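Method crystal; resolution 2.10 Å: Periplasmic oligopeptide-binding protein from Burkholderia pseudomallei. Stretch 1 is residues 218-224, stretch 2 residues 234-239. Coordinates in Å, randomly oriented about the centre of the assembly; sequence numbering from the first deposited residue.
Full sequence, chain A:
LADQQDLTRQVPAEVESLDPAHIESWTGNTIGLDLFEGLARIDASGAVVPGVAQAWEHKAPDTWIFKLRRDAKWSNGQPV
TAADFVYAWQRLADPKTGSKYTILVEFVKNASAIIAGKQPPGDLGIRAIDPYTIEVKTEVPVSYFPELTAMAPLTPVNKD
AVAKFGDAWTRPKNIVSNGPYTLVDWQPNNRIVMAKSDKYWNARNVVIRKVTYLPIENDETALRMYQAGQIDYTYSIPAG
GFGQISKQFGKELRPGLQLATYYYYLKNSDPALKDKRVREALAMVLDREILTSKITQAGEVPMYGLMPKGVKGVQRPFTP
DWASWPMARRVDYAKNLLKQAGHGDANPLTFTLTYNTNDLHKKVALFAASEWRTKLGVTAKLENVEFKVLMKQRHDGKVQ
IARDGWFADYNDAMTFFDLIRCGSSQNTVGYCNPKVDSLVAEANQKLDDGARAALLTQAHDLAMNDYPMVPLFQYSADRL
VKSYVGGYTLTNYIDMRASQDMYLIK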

# COMPACT_ATOMS: atom_id res chain seq x y z
N ASN A 218 12.23 -4.90 -14.00
CA ASN A 218 13.66 -4.86 -13.71
C ASN A 218 14.18 -3.43 -13.56
O ASN A 218 14.11 -2.64 -14.50
CB ASN A 218 14.41 -5.58 -14.83
CG ASN A 218 15.89 -5.71 -14.56
OD1 ASN A 218 16.66 -4.76 -14.76
ND2 ASN A 218 16.31 -6.89 -14.10
N ASP A 219 14.69 -3.10 -12.38
CA ASP A 219 15.12 -1.72 -12.10
C ASP A 219 16.29 -1.28 -12.98
O ASP A 219 16.41 -0.10 -13.31
CB ASP A 219 15.46 -1.56 -10.61
CG ASP A 219 14.25 -1.73 -9.71
OD1 ASP A 219 13.24 -1.03 -9.93
OD2 ASP A 219 14.29 -2.58 -8.79
N GLU A 220 17.15 -2.22 -13.36
CA GLU A 220 18.27 -1.89 -14.23
C GLU A 220 17.81 -1.48 -15.62
O GLU A 220 18.32 -0.51 -16.19
CB GLU A 220 19.26 -3.06 -14.32
CG GLU A 220 20.45 -2.93 -13.37
CD GLU A 220 21.39 -1.80 -13.75
OE1 GLU A 220 21.27 -1.26 -14.87
OE2 GLU A 220 22.27 -1.45 -12.93
N THR A 221 16.84 -2.21 -16.16
CA THR A 221 16.24 -1.86 -17.44
C THR A 221 15.55 -0.50 -17.34
O THR A 221 15.65 0.32 -18.26
CB THR A 221 15.19 -2.92 -17.86
OG1 THR A 221 15.85 -4.16 -18.17
CG2 THR A 221 14.40 -2.45 -19.07
N ALA A 222 14.88 -0.26 -16.22
CA ALA A 222 14.25 1.05 -15.97
C ALA A 222 15.30 2.16 -16.00
O ALA A 222 15.06 3.24 -16.55
CB ALA A 222 13.53 1.05 -14.63
N LEU A 223 16.46 1.88 -15.40
CA LEU A 223 17.55 2.85 -15.34
C LEU A 223 18.07 3.18 -16.74
O LEU A 223 18.30 4.35 -17.07
CB LEU A 223 18.69 2.32 -14.46
CG LEU A 223 19.94 3.18 -14.27
CD1 LEU A 223 19.57 4.55 -13.73
CD2 LEU A 223 20.94 2.48 -13.35
N ARG A 224 18.27 2.15 -17.55
CA ARG A 224 18.70 2.31 -18.93
C ARG A 224 17.74 3.21 -19.70
O ARG A 224 18.15 4.10 -20.43
CB ARG A 224 18.77 0.96 -19.63
CG ARG A 224 19.88 0.04 -19.15
CD ARG A 224 19.94 -1.21 -20.04
NE ARG A 224 20.98 -2.14 -19.64
CZ ARG A 224 21.35 -3.20 -20.36
NH1 ARG A 224 20.75 -3.45 -21.52
NH2 ARG A 224 22.31 -4.01 -19.93
N THR A 234 11.22 7.27 -12.42
CA THR A 234 11.32 5.83 -12.16
C THR A 234 10.55 5.44 -10.91
O THR A 234 10.18 6.29 -10.10
CB THR A 234 12.79 5.35 -11.98
OG1 THR A 234 13.29 5.80 -10.71
CG2 THR A 234 13.68 5.86 -13.12
N TYR A 235 10.36 4.14 -10.73
CA TYR A 235 9.74 3.63 -9.52
C TYR A 235 10.71 3.72 -8.34
O TYR A 235 10.37 4.25 -7.27
CB TYR A 235 9.29 2.19 -9.73
CG TYR A 235 8.89 1.49 -8.45
CD1 TYR A 235 7.77 1.91 -7.74
CD2 TYR A 235 9.62 0.42 -7.96
CE1 TYR A 235 7.39 1.28 -6.57
CE2 TYR A 235 9.25 -0.23 -6.79
CZ TYR A 235 8.13 0.21 -6.10
OH TYR A 235 7.77 -0.43 -4.94
N SER A 236 11.93 3.24 -8.54
CA SER A 236 12.96 3.24 -7.51
C SER A 236 14.34 3.36 -8.15
O SER A 236 14.50 3.96 -9.21
CB SER A 236 12.86 1.96 -6.68
OG SER A 236 13.87 1.90 -5.69
N ILE A 237 15.35 2.78 -7.51
CA ILE A 237 16.66 2.62 -8.14
C ILE A 237 17.15 1.19 -7.90
O ILE A 237 16.70 0.54 -6.96
CB ILE A 237 17.70 3.60 -7.56
CG1 ILE A 237 17.67 3.58 -6.03
CG2 ILE A 237 17.46 5.02 -8.08
CD1 ILE A 237 18.89 4.22 -5.40
N PRO A 238 18.07 0.69 -8.74
CA PRO A 238 18.57 -0.68 -8.54
C PRO A 238 19.27 -0.85 -7.20
O PRO A 238 19.97 0.06 -6.75
CB PRO A 238 19.59 -0.86 -9.68
CG PRO A 238 19.25 0.20 -10.69
CD PRO A 238 18.68 1.35 -9.91
N ALA A 239 19.09 -2.01 -6.58
CA ALA A 239 19.82 -2.33 -5.35
C ALA A 239 21.32 -2.23 -5.58
O ALA A 239 21.82 -2.62 -6.63
CB ALA A 239 19.44 -3.73 -4.87
O HOH W 1 12.95 1.75 -10.87
O HOH W 2 15.80 2.17 -11.61

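This is a small, water-mediated contact in which the first turns of a helix rest on a segment without regular secondary structure, with a proline as the main packing surface and no direct hydrogen bond between the two stretches. About 282 Å² is buried in all, and the backbones come closest at Asp219 and Pro238, whose CA atoms lie 5.1 Å apart.

The helix start is secured within its own stretch. Asn218 sits at the N-cap, and its OD1 accepts from Thr221 N at 2.9 Å, satisfying an amide that has no preceding turn to bond to. Ala222 N to Asn218 O, at 3.0 Å, begins the regular backbone ladder.

Asp219, the first helical residue, points its CA-to-CB bond toward the other stretch. Its CB lies 3.8 Å from Pro238 CA, so the methylene packs on the proline while the carboxylate reaches onward to water. Water 1 accepts from Ser236 N at 2.9 Å and lies 2.9 Å from Asp219 OD1, an acceptor to which it can donate, which places it between an acidic side chain and a backbone amide that the helix does not reach directly. Water 2 lies between the two main chains, 2.9 Å from Asp219 O and a longer 3.3 Å from Ser236 O, both acceptors it could serve. That same Ser236 O accepts from Thr234 OG1 at 2.7 Å, a bond within stretch 2. Asp219 OD1 also lies near the plane of the Tyr235 ring, at its edge, 4.4 Å from CD2.

One helical turn on, Leu223 adds the apolar part: its CD2 meets Pro238 CG at 3.9 Å. Glu220 starts sideways, but its end comes nearer, bringing OE2 to 4.1 Å from the same CG. The rule to read here is economical: a rigid proline supplies shape, and water supplies the polar links.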